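PDB 6GRH: microcin B17-processing protein McbC from Escherichia coli str. K-12 substr. MG1655, which is needed to turn the inactive McbA precursor into active microcin B17, acting as an FMN-binding oxidoreductase of the nitroreductase family. Local coordinates for residues D25-V28 / R29-A33; A50-E53 / K54-K58; H151-P154 / L155-A158; F195-A198 / L199-Y202; M217-N220 / A221-A225. All coordinates share one frame; numbering follows the deposited sequence.

Contact 1: D25-V28 / R29-A33; sequences DFHV and RGNFA
Arg-29 folds back along the turn that precedes it. Its CB rests 3.2 Å from Phe-26 O, and its CG comes within 3.6 Å of Asp-25 O. With chi1 at -64°, CG is set anti to the carbonyl carbon; the chain then runs extended to NE and carries CD to 4.4 Å from Phe-26 CD1, oblique to the ring. That ring stacks on Phe-26 of the second subunit. Asp-25 turns its carboxylate to Arg-210 of the McbB chain, in a salt bridge, and not to Arg-29.

Asn-31 also reaches back, to His-27. Its chi1 of -78° lays the carboxamide beside His-27, where OD1 stands 3.7 Å from His-27 NE2. The side chains cross at about a right angle, and the amide and imidazole planes are 83° apart. The polar ends are bound outside the turn: OD1 accepts from Arg-208 of the second subunit, and His-27 ND1 pairs with Tyr-207 OH. Asn-31 ND2 also nears Val-28, but this approach is doubtful because Val-28 is modelled in two conformers.

Beneath the side chains the backbone closes in short steps, Arg-29 N to Phe-26 O at 3.0 Å and Gly-30 N to His-27 O at 3.1 Å; a weak bond from Asn-31 N to Val-28 O follows. Successive i+3 to i bonds form overlapping turns where the chain passes from helix 17-27 into the loop at which the two McbC subunits and McbB meet.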
loop_
_atom_site.group_PDB
_atom_site.type_symbol
_atom_site.label_atom_id
_atom_site.label_comp_id
_atom_site.label_asym_id
_atom_site.label_seq_id
_atom_site.Cartn_x
_atom_site.Cartn_y
_atom_site.Cartn_z
ATOM N N ASP D 25 1.208 5.946 -5.709
ATOM C CA ASP D 25 0.773 4.576 -5.816
ATOM C C ASP D 25 -0.730 4.478 -5.605
ATOM O O ASP D 25 -1.379 3.694 -6.261
ATOM C CB ASP D 25 1.410 3.691 -4.759
ATOM C CG ASP D 25 2.841 3.341 -5.046
ATOM O OD1 ASP D 25 3.348 3.597 -6.168
ATOM O OD2 ASP D 25 3.465 2.769 -4.095
ATOM N N PHE D 26 -1.239 5.188 -4.599
ATOM C CA PHE D 26 -2.647 5.153 -4.310
ATOM C C PHE D 26 -3.446 5.855 -5.399
ATOM O O PHE D 26 -4.435 5.334 -5.906
ATOM C CB PHE D 26 -2.961 5.811 -2.985
ATOM C CG PHE D 26 -4.426 5.846 -2.698
ATOM C CD1 PHE D 26 -5.094 4.671 -2.343
ATOM C CD2 PHE D 26 -5.142 7.015 -2.857
ATOM C CE1 PHE D 26 -6.461 4.683 -2.073
ATOM C CE2 PHE D 26 -6.491 7.036 -2.610
ATOM C CZ PHE D 26 -7.156 5.868 -2.220
ATOM N N HIS D 27 -3.002 7.051 -5.732
ATOM C CA HIS D 27 -3.647 7.878 -6.714
ATOM C C HIS D 27 -3.929 7.136 -8.041
ATOM O O HIS D 27 -5.051 7.212 -8.553
ATOM C CB HIS D 27 -2.816 9.122 -7.026
ATOM C CG HIS D 27 -3.477 10.004 -8.027
ATOM N ND1 HIS D 27 -4.435 10.923 -7.671
ATOM C CD2 HIS D 27 -3.370 10.063 -9.381
ATOM C CE1 HIS D 27 -4.871 11.532 -8.761
ATOM N NE2 HIS D 27 -4.246 11.026 -9.810
ATOM N N VAL D 28 -2.943 6.393 -8.544
ATOM C CA VAL D 28 -3.070 5.710 -9.841
ATOM C C VAL D 28 -4.081 4.549 -9.851
ATOM O O VAL D 28 -4.496 4.104 -10.913
ATOM C CB VAL D 28 -1.706 5.235 -10.396
ATOM C CG1 VAL D 28 -1.220 3.969 -9.719
ATOM C CG2 VAL D 28 -1.823 5.002 -11.888
ATOM N N ARG D 29 -4.458 4.057 -8.674
ATOM C CA ARG D 29 -5.524 3.078 -8.554
ATOM C C ARG D 29 -6.891 3.589 -9.024
ATOM O O ARG D 29 -7.718 2.792 -9.467
ATOM C CB ARG D 29 -5.661 2.592 -7.117
ATOM C CG ARG D 29 -4.456 1.851 -6.611
ATOM C CD ARG D 29 -4.757 1.397 -5.206
ATOM N NE ARG D 29 -3.636 0.831 -4.492
ATOM C CZ ARG D 29 -3.133 -0.387 -4.657
ATOM N NH1 ARG D 29 -3.588 -1.223 -5.579
ATOM N NH2 ARG D 29 -2.131 -0.773 -3.871
ATOM N N GLY D 30 -7.102 4.900 -8.952
ATOM C CA GLY D 30 -8.308 5.513 -9.404
ATOM C C GLY D 30 -8.307 6.037 -10.829
ATOM O O GLY D 30 -9.299 6.603 -11.245
ATOM N N ASN D 31 -7.209 5.867 -11.553
ATOM C CA ASN D 31 -7.124 6.317 -12.930
ATOM C C ASN D 31 -7.937 5.338 -13.789
ATOM O O ASN D 31 -7.986 4.155 -13.490
ATOM C CB ASN D 31 -5.675 6.347 -13.407
ATOM C CG ASN D 31 -4.878 7.561 -12.898
ATOM O OD1 ASN D 31 -5.396 8.502 -12.314
ATOM N ND2 ASN D 31 -3.620 7.538 -13.164
ATOM N N PHE D 32 -8.460 5.833 -14.905
ATOM C CA PHE D 32 -9.324 5.082 -15.808
ATOM C C PHE D 32 -8.665 4.956 -17.164
ATOM O O PHE D 32 -7.885 5.807 -17.551
ATOM C CB PHE D 32 -10.655 5.839 -16.009
ATOM C CG PHE D 32 -11.709 5.591 -14.963
ATOM C CD1 PHE D 32 -11.473 4.844 -13.805
ATOM C CD2 PHE D 32 -12.980 6.143 -15.147
ATOM C CE1 PHE D 32 -12.469 4.657 -12.867
ATOM C CE2 PHE D 32 -13.991 5.950 -14.211
ATOM C CZ PHE D 32 -13.737 5.196 -13.069
ATOM N N ALA D 33 -8.937 3.851 -17.830
ATOM C CA ALA D 33 -8.752 3.690 -19.267
ATOM C C ALA D 33 -10.147 3.703 -19.871
ATOM O O ALA D 33 -10.823 2.693 -19.929
ATOM C CB ALA D 33 -8.040 2.389 -19.565
#

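Contact 2: A50-E53 / K54-K58; sequences AHLE and KFENK
Lys-54 curls back beside His-51. Bends at chi3 (71°) and chi4 (68°) bring its NZ to 3.9 Å from His-51 CB, the two side chains lying side by side and pointing the same way. Its CG meanwhile sits over the centre of one face of the Phe-55 ring, 3.6 Å above the plane.

Glu-53 contributes mainly through its carbonyl. Glu-53 O takes two donors, Glu-56 N at 3.3 Å and Lys-58 NZ at 3.2 Å, the latter tilted only 15° from the carbonyl plane. Lys-58 also donates from NZ to Glu-56 O at 2.9 Å, so one ammonium group ties two carbonyls of the turn. The Glu-53 carboxylate stays beyond salt-bridge range of it.

These are overlapping turns closed by i+3 to i bonds, within the long loop between strands 42-43 and 70-71; Phe-55 N to Leu-52 O, at 3.0 Å, closes the preceding one. Phe-55 meets the ring of Phe-200 of the second subunit, and Glu-56 packs on that subunit's Gly-124, a residue of the FMN pocket. Glu-56 lies alongside the CB and carbonyl of Leu-52, its extended chain setting CG 3.3 Å from Leu-52 O and OE2 3.6 Å from Leu-52 CB.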
loop_
_atom_site.group_PDB
_atom_site.type_symbol
_atom_site.label_atom_id
_atom_site.label_comp_id
_atom_site.label_asym_id
_atom_site.label_seq_id
_atom_site.Cartn_x
_atom_site.Cartn_y
_atom_site.Cartn_z
ATOM N N ALA D 50 -30.059 -0.968 -14.095
ATOM C CA ALA D 50 -31.444 -1.156 -13.630
ATOM C C ALA D 50 -31.636 -1.005 -12.123
ATOM O O ALA D 50 -32.757 -0.822 -11.669
ATOM C CB ALA D 50 -31.947 -2.522 -14.053
ATOM N N HIS D 51 -30.565 -1.133 -11.351
ATOM C CA HIS D 51 -30.636 -0.980 -9.902
ATOM C C HIS D 51 -30.083 0.346 -9.389
ATOM O O HIS D 51 -30.133 0.600 -8.180
ATOM C CB HIS D 51 -29.894 -2.141 -9.241
ATOM C CG HIS D 51 -30.577 -3.455 -9.424
ATOM N ND1 HIS D 51 -30.032 -4.480 -10.162
ATOM C CD2 HIS D 51 -31.775 -3.902 -8.983
ATOM C CE1 HIS D 51 -30.851 -5.512 -10.150
ATOM N NE2 HIS D 51 -31.918 -5.186 -9.445
ATOM N N LEU D 52 -29.575 1.198 -10.275
ATOM C CA LEU D 52 -28.945 2.446 -9.842
ATOM C C LEU D 52 -29.933 3.441 -9.251
ATOM O O LEU D 52 -29.558 4.208 -8.370
ATOM C CB LEU D 52 -28.167 3.108 -10.985
ATOM C CG LEU D 52 -26.769 2.579 -11.251
ATOM C CD1 LEU D 52 -26.218 3.215 -12.522
ATOM C CD2 LEU D 52 -25.829 2.883 -10.084
ATOM N N GLU D 53 -31.191 3.401 -9.700
ATOM C CA GLU D 53 -32.207 4.347 -9.227
ATOM C C GLU D 53 -32.339 4.347 -7.700
ATOM O O GLU D 53 -32.464 5.418 -7.082
ATOM C CB GLU D 53 -33.580 4.073 -9.872
ATOM C CG GLU D 53 -34.566 5.253 -9.793
ATOM C CD GLU D 53 -35.318 5.395 -8.462
ATOM O OE1 GLU D 53 -35.341 4.432 -7.661
ATOM O OE2 GLU D 53 -35.908 6.481 -8.206
ATOM N N LYS D 54 -32.286 3.161 -7.095
ATOM C CA LYS D 54 -32.433 3.046 -5.648
ATOM C C LYS D 54 -31.308 3.738 -4.842
ATOM O O LYS D 54 -31.477 4.004 -3.654
ATOM C CB LYS D 54 -32.616 1.574 -5.219
ATOM C CG LYS D 54 -31.379 0.854 -4.677
ATOM C CD LYS D 54 -31.749 -0.394 -3.867
ATOM C CE LYS D 54 -32.273 -1.534 -4.718
ATOM N NZ LYS D 54 -31.193 -2.090 -5.587
ATOM N N PHE D 55 -30.174 4.018 -5.481
ATOM C CA PHE D 55 -29.041 4.654 -4.831
ATOM C C PHE D 55 -28.894 6.158 -5.070
ATOM O O PHE D 55 -28.166 6.829 -4.343
ATOM C CB PHE D 55 -27.765 3.956 -5.256
ATOM C CG PHE D 55 -27.749 2.509 -4.909
ATOM C CD1 PHE D 55 -27.525 2.098 -3.582
ATOM C CD2 PHE D 55 -27.967 1.541 -5.878
ATOM C CE1 PHE D 55 -27.502 0.754 -3.254
ATOM C CE2 PHE D 55 -27.924 0.187 -5.545
ATOM C CZ PHE D 55 -27.710 -0.204 -4.238
ATOM N N GLU D 56 -29.585 6.671 -6.081
ATOM C CA GLU D 56 -29.409 8.031 -6.534
ATOM C C GLU D 56 -30.308 8.975 -5.712
ATOM O O GLU D 56 -31.496 8.693 -5.494
ATOM C CB GLU D 56 -29.725 8.117 -8.034
ATOM C CG GLU D 56 -28.682 7.390 -8.883
ATOM C CD GLU D 56 -29.089 7.167 -10.339
ATOM O OE1 GLU D 56 -30.249 7.407 -10.723
ATOM O OE2 GLU D 56 -28.245 6.706 -11.103
ATOM N N ASN D 57 -29.711 10.074 -5.247
ATOM C CA ASN D 57 -30.424 11.155 -4.554
ATOM C C ASN D 57 -31.177 10.665 -3.329
ATOM O O ASN D 57 -32.379 10.881 -3.200
ATOM C CB ASN D 57 -31.388 11.887 -5.505
ATOM C CG ASN D 57 -30.664 12.519 -6.674
ATOM O OD1 ASN D 57 -29.716 13.282 -6.492
ATOM N ND2 ASN D 57 -31.096 12.199 -7.864
ATOM N N LYS D 58 -30.446 9.997 -2.446
ATOM C CA LYS D 58 -30.995 9.436 -1.224
ATOM C C LYS D 58 -30.280 10.017 -0.001
ATOM O O LYS D 58 -29.282 10.706 -0.136
ATOM C CB LYS D 58 -30.848 7.920 -1.255
ATOM C CG LYS D 58 -31.650 7.213 -2.362
ATOM C CD LYS D 58 -33.150 7.337 -2.183
ATOM C CE LYS D 58 -33.924 6.536 -3.216
ATOM N NZ LYS D 58 -33.622 7.013 -4.592
#

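Contact 3: H151-P154 / L155-A158; sequences HYLP and LSQA
The Tyr-152 ring lies alongside the returning chain, with CD1 3.3 Å from Ala-158 O, which approaches obliquely. On one face it carries Pro-154 N, 3.9 Å above the plane and offset toward the rim. Having CG anti to the backbone N (chi1 -176°) swings the phenol along the turn, and its OH arrives 3.6 Å from Gln-157 CA. The Tyr-152 and Gln-157 side chains run side by side in the same direction, ring and amide planes 57° apart. The other ring, that of His-151, stacks on Phe-132, and its NE2 is hydrogen-bonded to Glu-130.

The segment is the tip of a beta-hairpin joining strands 149-153 and 158-163 at the edge of this chain's antiparallel sheet, which runs on into the second subunit through Ala-158. Leu-153 and Ala-158 form a hydrogen-bonded pair: Leu-153 N reaches Ala-158 O at 2.8 Å in an almost straight bond (173°), while Ala-158 N gives a weak return bond to Leu-153 O. Gln-157 N, 2.8 Å from the same Leu-153 O but at a poorer angle, adds a second weak bond. Gln-157 and Ala-158 thus both face Leu-153, a G1 beta bulge, and Gln-157 takes the positive phi usual at its first position.

Ser-156 CB packs 4.0 Å from Leu-153 CB, and Gln-157 CG lies 3.6 Å from Pro-154 O. One Ser-109 hydroxyl is hydrogen-bonded to both Tyr-152 OH and Pro-154 O. Glu-59 of the second subunit binds the turn, OE2 to Leu-155 N and OE1 to Ser-156 OG.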
loop_
_atom_site.group_PDB
_atom_site.type_symbol
_atom_site.label_atom_id
_atom_site.label_comp_id
_atom_site.label_asym_id
_atom_site.label_seq_id
_atom_site.Cartn_x
_atom_site.Cartn_y
_atom_site.Cartn_z
ATOM N N HIS D 151 -2.890 27.609 -19.418
ATOM C CA HIS D 151 -2.871 27.474 -17.982
ATOM C C HIS D 151 -3.311 28.820 -17.401
ATOM O O HIS D 151 -2.733 29.839 -17.744
ATOM C CB HIS D 151 -1.460 27.076 -17.584
ATOM C CG HIS D 151 -1.186 27.111 -16.118
ATOM N ND1 HIS D 151 -0.029 27.644 -15.605
ATOM C CD2 HIS D 151 -1.902 26.668 -15.063
ATOM C CE1 HIS D 151 -0.037 27.526 -14.286
ATOM N NE2 HIS D 151 -1.159 26.923 -13.932
ATOM N N TYR D 152 -4.359 28.832 -16.564
ATOM C CA TYR D 152 -4.816 30.064 -15.939
ATOM C C TYR D 152 -3.983 30.386 -14.703
ATOM O O TYR D 152 -3.843 29.538 -13.829
ATOM C CB TYR D 152 -6.307 30.004 -15.556
ATOM C CG TYR D 152 -6.804 31.327 -14.992
ATOM C CD1 TYR D 152 -6.694 32.493 -15.728
ATOM C CD2 TYR D 152 -7.350 31.415 -13.717
ATOM C CE1 TYR D 152 -7.132 33.708 -15.241
ATOM C CE2 TYR D 152 -7.795 32.634 -13.209
ATOM C CZ TYR D 152 -7.688 33.782 -13.971
ATOM O OH TYR D 152 -8.105 35.010 -13.498
ATOM N N LEU D 153 -3.449 31.614 -14.651
ATOM C CA LEU D 153 -2.680 32.122 -13.512
ATOM C C LEU D 153 -3.621 33.014 -12.716
ATOM O O LEU D 153 -3.878 34.156 -13.116
ATOM C CB LEU D 153 -1.436 32.885 -13.983
ATOM C CG LEU D 153 -0.437 32.136 -14.868
ATOM C CD1 LEU D 153 0.648 33.077 -15.374
ATOM C CD2 LEU D 153 0.190 30.960 -14.116
ATOM N N PRO D 154 -4.158 32.508 -11.586
ATOM C CA PRO D 154 -5.231 33.245 -10.901
ATOM C C PRO D 154 -4.848 34.547 -10.193
ATOM O O PRO D 154 -5.727 35.381 -9.958
ATOM C CB PRO D 154 -5.764 32.238 -9.881
ATOM C CG PRO D 154 -5.037 30.956 -10.145
ATOM C CD PRO D 154 -3.754 31.323 -10.812
ATOM N N LEU D 155 -3.572 34.717 -9.850
ATOM C CA LEU D 155 -3.107 35.930 -9.192
ATOM C C LEU D 155 -2.695 36.961 -10.229
ATOM O O LEU D 155 -3.053 38.111 -10.092
ATOM C CB LEU D 155 -1.963 35.620 -8.218
ATOM C CG LEU D 155 -2.338 34.611 -7.127
ATOM C CD1 LEU D 155 -1.197 34.435 -6.130
ATOM C CD2 LEU D 155 -3.610 35.042 -6.419
ATOM N N SER D 156 -1.984 36.535 -11.280
ATOM C CA SER D 156 -1.657 37.426 -12.405
ATOM C C SER D 156 -2.906 37.777 -13.247
ATOM O O SER D 156 -2.937 38.814 -13.914
ATOM C CB SER D 156 -0.617 36.788 -13.331
ATOM O OG SER D 156 0.575 36.453 -12.660
ATOM N N GLN D 157 -3.924 36.908 -13.207
ATOM C CA GLN D 157 -5.141 37.046 -14.026
ATOM C C GLN D 157 -4.749 37.061 -15.495
ATOM O O GLN D 157 -4.921 38.046 -16.208
ATOM C CB GLN D 157 -5.982 38.263 -13.598
ATOM C CG GLN D 157 -6.394 38.140 -12.131
ATOM C CD GLN D 157 -7.459 39.114 -11.678
ATOM O OE1 GLN D 157 -8.341 39.491 -12.438
ATOM N NE2 GLN D 157 -7.400 39.493 -10.394
ATOM N N ALA D 158 -4.153 35.949 -15.899
ATOM C CA ALA D 158 -3.551 35.821 -17.213
ATOM C C ALA D 158 -3.546 34.358 -17.633
ATOM O O ALA D 158 -3.679 33.460 -16.796
ATOM C CB ALA D 158 -2.137 36.388 -17.192
#

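Contact 4: F195-A198 / L199-Y202; sequences FEKA and LFKY. With EDO (1,2-ethanediol), chain P.
Chi1 of 80° puts the CG of Phe-200 between its backbone N and carbonyl carbon, a crowded position that turns the ring back toward the preceding turn. Lys-197 O then meets the ring at its edge, in plane, 3.2 Å from Phe-200 CD1. Leu-199 takes a different rotamer (chi1 -62°, CG anti to the carbonyl carbon), which lays its CG 3.2 Å from Phe-195 O.

The backbone beneath is the last turn of the short helix 195-199, which follows strand 187-194 of the central sheet. Phe-200 N bonds to Glu-196 O at 3.0 Å, whereas Leu-199 N is shared weakly between Phe-195 O and Glu-196 O. Beyond it the chain is bridged by a water that accepts from Tyr-202 N at 3.0 Å and gives a weak bond to Ala-198 O at 2.7 Å. Leu-199 also packs on Leu-20 and Val-23 of helix 17-27, and the ammonium of Lys-197 is taken up by the carbonyls of Leu-126 and Tyr-127.

Past the turn, Lys-201 runs fully extended across Tyr-202. Its CG stands 3.8 Å above the plane, over the ring centre, and its NZ donates to Tyr-202 OH at 2.8 Å. An ethanediol, probably from the crystallisation liquor, sits at this pair; its O1 gives a weak bond to Tyr-202 OH and is 3.3 Å from Lys-201 NZ, and the molecule also bonds to Gly-124 N of the FMN pocket.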
loop_
_atom_site.group_PDB
_atom_site.type_symbol
_atom_site.label_atom_id
_atom_site.label_comp_id
_atom_site.label_asym_id
_atom_site.label_seq_id
_atom_site.Cartn_x
_atom_site.Cartn_y
_atom_site.Cartn_z
ATOM N N PHE D 195 1.711 17.146 -7.148
ATOM C CA PHE D 195 1.836 16.253 -5.972
ATOM C C PHE D 195 2.699 16.842 -4.882
ATOM O O PHE D 195 2.301 16.887 -3.716
ATOM C CB PHE D 195 2.365 14.880 -6.339
ATOM C CG PHE D 195 1.406 14.066 -7.169
ATOM C CD1 PHE D 195 0.270 13.523 -6.602
ATOM C CD2 PHE D 195 1.643 13.861 -8.523
ATOM C CE1 PHE D 195 -0.610 12.757 -7.363
ATOM C CE2 PHE D 195 0.763 13.096 -9.292
ATOM C CZ PHE D 195 -0.367 12.549 -8.700
ATOM N N GLU D 196 3.876 17.312 -5.264
ATOM C CA GLU D 196 4.820 17.783 -4.259
ATOM C C GLU D 196 4.363 19.055 -3.563
ATOM O O GLU D 196 4.643 19.213 -2.386
ATOM C CB GLU D 196 6.228 17.906 -4.850
ATOM C CG GLU D 196 6.824 16.515 -5.094
ATOM C CD GLU D 196 8.307 16.515 -5.422
ATOM O OE1 GLU D 196 9.100 17.144 -4.674
ATOM O OE2 GLU D 196 8.685 15.827 -6.395
ATOM N N LYS D 197 3.635 19.931 -4.256
ATOM C CA LYS D 197 3.056 21.113 -3.631
ATOM C C LYS D 197 1.943 20.732 -2.649
ATOM O O LYS D 197 1.790 21.390 -1.624
ATOM C CB LYS D 197 2.525 22.085 -4.664
ATOM C CG LYS D 197 2.194 23.439 -4.058
ATOM C CD LYS D 197 2.738 24.550 -4.911
ATOM C CE LYS D 197 2.238 25.898 -4.439
ATOM N NZ LYS D 197 1.187 26.479 -5.328
ATOM N N ALA D 198 1.182 19.678 -2.953
ATOM C CA ALA D 198 0.151 19.186 -2.008
ATOM C C ALA D 198 0.724 18.490 -0.768
ATOM O O ALA D 198 0.072 18.467 0.275
ATOM C CB ALA D 198 -0.827 18.258 -2.715
ATOM N N LEU D 199 1.918 17.912 -0.874
ATOM C CA LEU D 199 2.453 17.051 0.172
ATOM C C LEU D 199 3.538 17.680 1.053
ATOM O O LEU D 199 3.745 17.239 2.190
ATOM C CB LEU D 199 2.980 15.752 -0.453
ATOM C CG LEU D 199 1.893 14.921 -1.163
ATOM C CD1 LEU D 199 2.527 13.787 -1.948
ATOM C CD2 LEU D 199 0.900 14.350 -0.186
ATOM N N PHE D 200 4.244 18.687 0.533
ATOM C CA PHE D 200 5.493 19.093 1.170
ATOM C C PHE D 200 5.347 19.629 2.593
ATOM O O PHE D 200 6.232 19.403 3.391
ATOM C CB PHE D 200 6.331 20.034 0.297
ATOM C CG PHE D 200 5.898 21.460 0.311
ATOM C CD1 PHE D 200 4.662 21.837 -0.170
ATOM C CD2 PHE D 200 6.759 22.438 0.762
ATOM C CE1 PHE D 200 4.294 23.148 -0.203
ATOM C CE2 PHE D 200 6.386 23.765 0.746
ATOM C CZ PHE D 200 5.148 24.119 0.284
ATOM N N LYS D 201 4.243 20.309 2.897
ATOM C CA LYS D 201 4.025 20.852 4.238
ATOM C C LYS D 201 3.322 19.893 5.211
ATOM O O LYS D 201 3.767 19.708 6.378
ATOM C CB LYS D 201 3.209 22.158 4.156
ATOM C CG LYS D 201 3.006 22.826 5.529
ATOM C CD LYS D 201 2.306 24.172 5.471
ATOM C CE LYS D 201 2.135 24.765 6.869
ATOM N NZ LYS D 201 1.217 25.915 6.844
ATOM N N TYR D 202 2.181 19.372 4.772
ATOM C CA TYR D 202 1.280 18.587 5.612
ATOM C C TYR D 202 1.379 17.070 5.454
ATOM O O TYR D 202 0.642 16.336 6.147
ATOM C CB TYR D 202 -0.164 18.992 5.326
ATOM C CG TYR D 202 -0.429 20.436 5.644
ATOM C CD1 TYR D 202 -0.336 20.894 6.954
ATOM C CD2 TYR D 202 -0.743 21.343 4.648
ATOM C CE1 TYR D 202 -0.568 22.231 7.268
ATOM C CE2 TYR D 202 -0.981 22.688 4.956
ATOM C CZ TYR D 202 -0.894 23.114 6.256
ATOM O OH TYR D 202 -1.111 24.440 6.581
HETATM C C1 EDO P . -2.466 27.395 8.612
HETATM O O1 EDO P . -1.460 27.652 7.638
HETATM C C2 EDO P . -3.237 26.178 8.163
HETATM O O2 EDO P . -3.936 26.444 6.940
HETATM O O HOH W 1 1.379 20.172 1.961
#

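Contact 5: M217-N220 / A221-A225; sequences MYQN and AVLVA
Gln-219 and Asn-220 meet Val-222, Leu-223 and Val-224 one turn further along an alpha-helix, in the C-terminal half of helix 204-227 of the nitroreductase fold. This helix is buried between the central sheet, where Ala-221 touches Tyr-191 and Gln-260, and the second subunit, whose Leu-223 packs on Leu-223. Tyr-218 touches the flavin mononucleotide.

Four regular i+4 to i bonds run through the contact, among them Val-222 N to Tyr-218 O at 2.8 Å and Leu-223 N to Gln-219 O at 3.0 Å.

Gln-219 reaches along the helix through its carboxamide. Its CG is anti to the backbone N, and a bend at chi2 (59°) brings the carboxamide back over the next turn. NE2 lies 4.0 Å from Leu-223 CD2, and OE1 is 4.2 Å from Val-222 CG2; its side chain crosses those of Val-222 and Leu-223 obliquely. NE2 donates to Pro-119 O and Asn-220 OD1 of the second subunit, but OE1 is buried with no partner in the model. Asn-220 in turn accepts at OD1 from Gln-219 of the second subunit and donates from ND2 to Ala-107 O, so these amides link the two copies across the interface.

Branched side chains lie close to three of the carbonyls. Leu-223 CG sits 3.3 Å from Gln-219 O, and Val-222 CG2 is equally near Tyr-218 O. Val-224, with CG2 beside its backbone N, places that methyl 3.1 Å from Asn-220 O, the same oxygen that Val-224 N binds at 2.8 Å.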
loop_
_atom_site.group_PDB
_atom_site.type_symbol
_atom_site.label_atom_id
_atom_site.label_comp_id
_atom_site.label_asym_id
_atom_site.label_seq_id
_atom_site.Cartn_x
_atom_site.Cartn_y
_atom_site.Cartn_z
ATOM N N MET D 217 -13.052 24.642 -6.071
ATOM C CA MET D 217 -12.783 25.373 -7.305
ATOM C C MET D 217 -13.841 25.099 -8.356
ATOM O O MET D 217 -14.412 26.042 -8.904
ATOM C CB MET D 217 -11.392 25.092 -7.838
ATOM C CG MET D 217 -10.326 25.573 -6.881
ATOM S SD MET D 217 -8.712 24.915 -7.282
ATOM C CE MET D 217 -8.402 25.756 -8.829
ATOM N N TYR D 218 -14.136 23.834 -8.648
ATOM C CA TYR D 218 -15.144 23.587 -9.674
ATOM C C TYR D 218 -16.536 24.068 -9.239
ATOM O O TYR D 218 -17.364 24.406 -10.089
ATOM C CB TYR D 218 -15.141 22.151 -10.203
ATOM C CG TYR D 218 -15.649 21.028 -9.316
ATOM C CD1 TYR D 218 -16.944 21.006 -8.823
ATOM C CD2 TYR D 218 -14.836 19.921 -9.059
ATOM C CE1 TYR D 218 -17.389 19.940 -8.043
ATOM C CE2 TYR D 218 -15.275 18.844 -8.292
ATOM C CZ TYR D 218 -16.551 18.851 -7.795
ATOM O OH TYR D 218 -16.978 17.798 -7.016
ATOM N N GLN D 219 -16.781 24.119 -7.931
ATOM C CA GLN D 219 -18.062 24.588 -7.424
ATOM C C GLN D 219 -18.251 26.080 -7.697
ATOM O O GLN D 219 -19.322 26.492 -8.111
ATOM C CB GLN D 219 -18.211 24.292 -5.928
ATOM C CG GLN D 219 -19.580 24.634 -5.337
ATOM C CD GLN D 219 -20.768 23.917 -5.987
ATOM O OE1 GLN D 219 -20.610 22.895 -6.679
ATOM N NE2 GLN D 219 -21.983 24.467 -5.766
ATOM N N ASN D 220 -17.212 26.877 -7.481
ATOM C CA ASN D 220 -17.223 28.288 -7.898
ATOM C C ASN D 220 -17.525 28.433 -9.389
ATOM O O ASN D 220 -18.265 29.344 -9.802
ATOM C CB ASN D 220 -15.885 28.977 -7.600
ATOM C CG ASN D 220 -15.831 29.581 -6.224
ATOM O OD1 ASN D 220 -16.705 29.335 -5.401
ATOM N ND2 ASN D 220 -14.777 30.373 -5.959
ATOM N N ALA D 221 -16.928 27.555 -10.180
ATOM C CA ALA D 221 -17.156 27.536 -11.616
ATOM C C ALA D 221 -18.601 27.158 -11.982
ATOM O O ALA D 221 -19.170 27.772 -12.865
ATOM C CB ALA D 221 -16.155 26.640 -12.313
ATOM N N VAL D 222 -19.189 26.188 -11.287
ATOM C CA VAL D 222 -20.632 25.855 -11.415
ATOM C C VAL D 222 -21.501 27.080 -11.169
ATOM O O VAL D 222 -22.398 27.404 -11.967
ATOM C CB VAL D 222 -21.067 24.723 -10.447
ATOM C CG1 VAL D 222 -22.583 24.556 -10.408
ATOM C CG2 VAL D 222 -20.411 23.395 -10.829
ATOM N N LEU D 223 -21.228 27.758 -10.061
ATOM C CA LEU D 223 -22.016 28.908 -9.645
ATOM C C LEU D 223 -21.825 30.095 -10.604
ATOM O O LEU D 223 -22.791 30.711 -10.999
ATOM C CB LEU D 223 -21.703 29.289 -8.200
ATOM C CG LEU D 223 -22.018 28.224 -7.143
ATOM C CD1 LEU D 223 -21.477 28.669 -5.784
ATOM C CD2 LEU D 223 -23.504 27.897 -7.084
ATOM N N VAL D 224 -20.591 30.366 -11.014
ATOM C CA VAL D 224 -20.323 31.459 -11.947
ATOM C C VAL D 224 -20.953 31.143 -13.320
ATOM O O VAL D 224 -21.610 32.006 -13.917
ATOM C CB VAL D 224 -18.804 31.757 -12.036
ATOM C CG1 VAL D 224 -18.483 32.742 -13.151
ATOM C CG2 VAL D 224 -18.286 32.297 -10.690
ATOM N N ALA D 225 -20.790 29.903 -13.784
ATOM C CA ALA D 225 -21.360 29.452 -15.069
ATOM C C ALA D 225 -22.882 29.602 -15.143
ATOM O O ALA D 225 -23.420 30.080 -16.157
ATOM C CB ALA D 225 -20.966 28.013 -15.335
#

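Overall arrangement
From the N terminus the five contacts follow in series, and none nests in or crosses another. Contact 1 lies where helix 17-27 gives way to the following loop; contact 2 forms a turn in the long loop before strand 70-71. Contact 3 closes the hairpin between strands 149-153 and 158-163, contact 4 makes the turn between helices 195-199 and 204-227, and contact 5 lies along the latter helix. Contacts 1 and 4 touch directly through the edge-to-face rings of His-27 and Phe-195. Contacts 2 and 3 lie on opposite sides of the chain's centre, their own centres about 40 Å apart. All five reach the second subunit, and all lie at the interface between the two McbC copies.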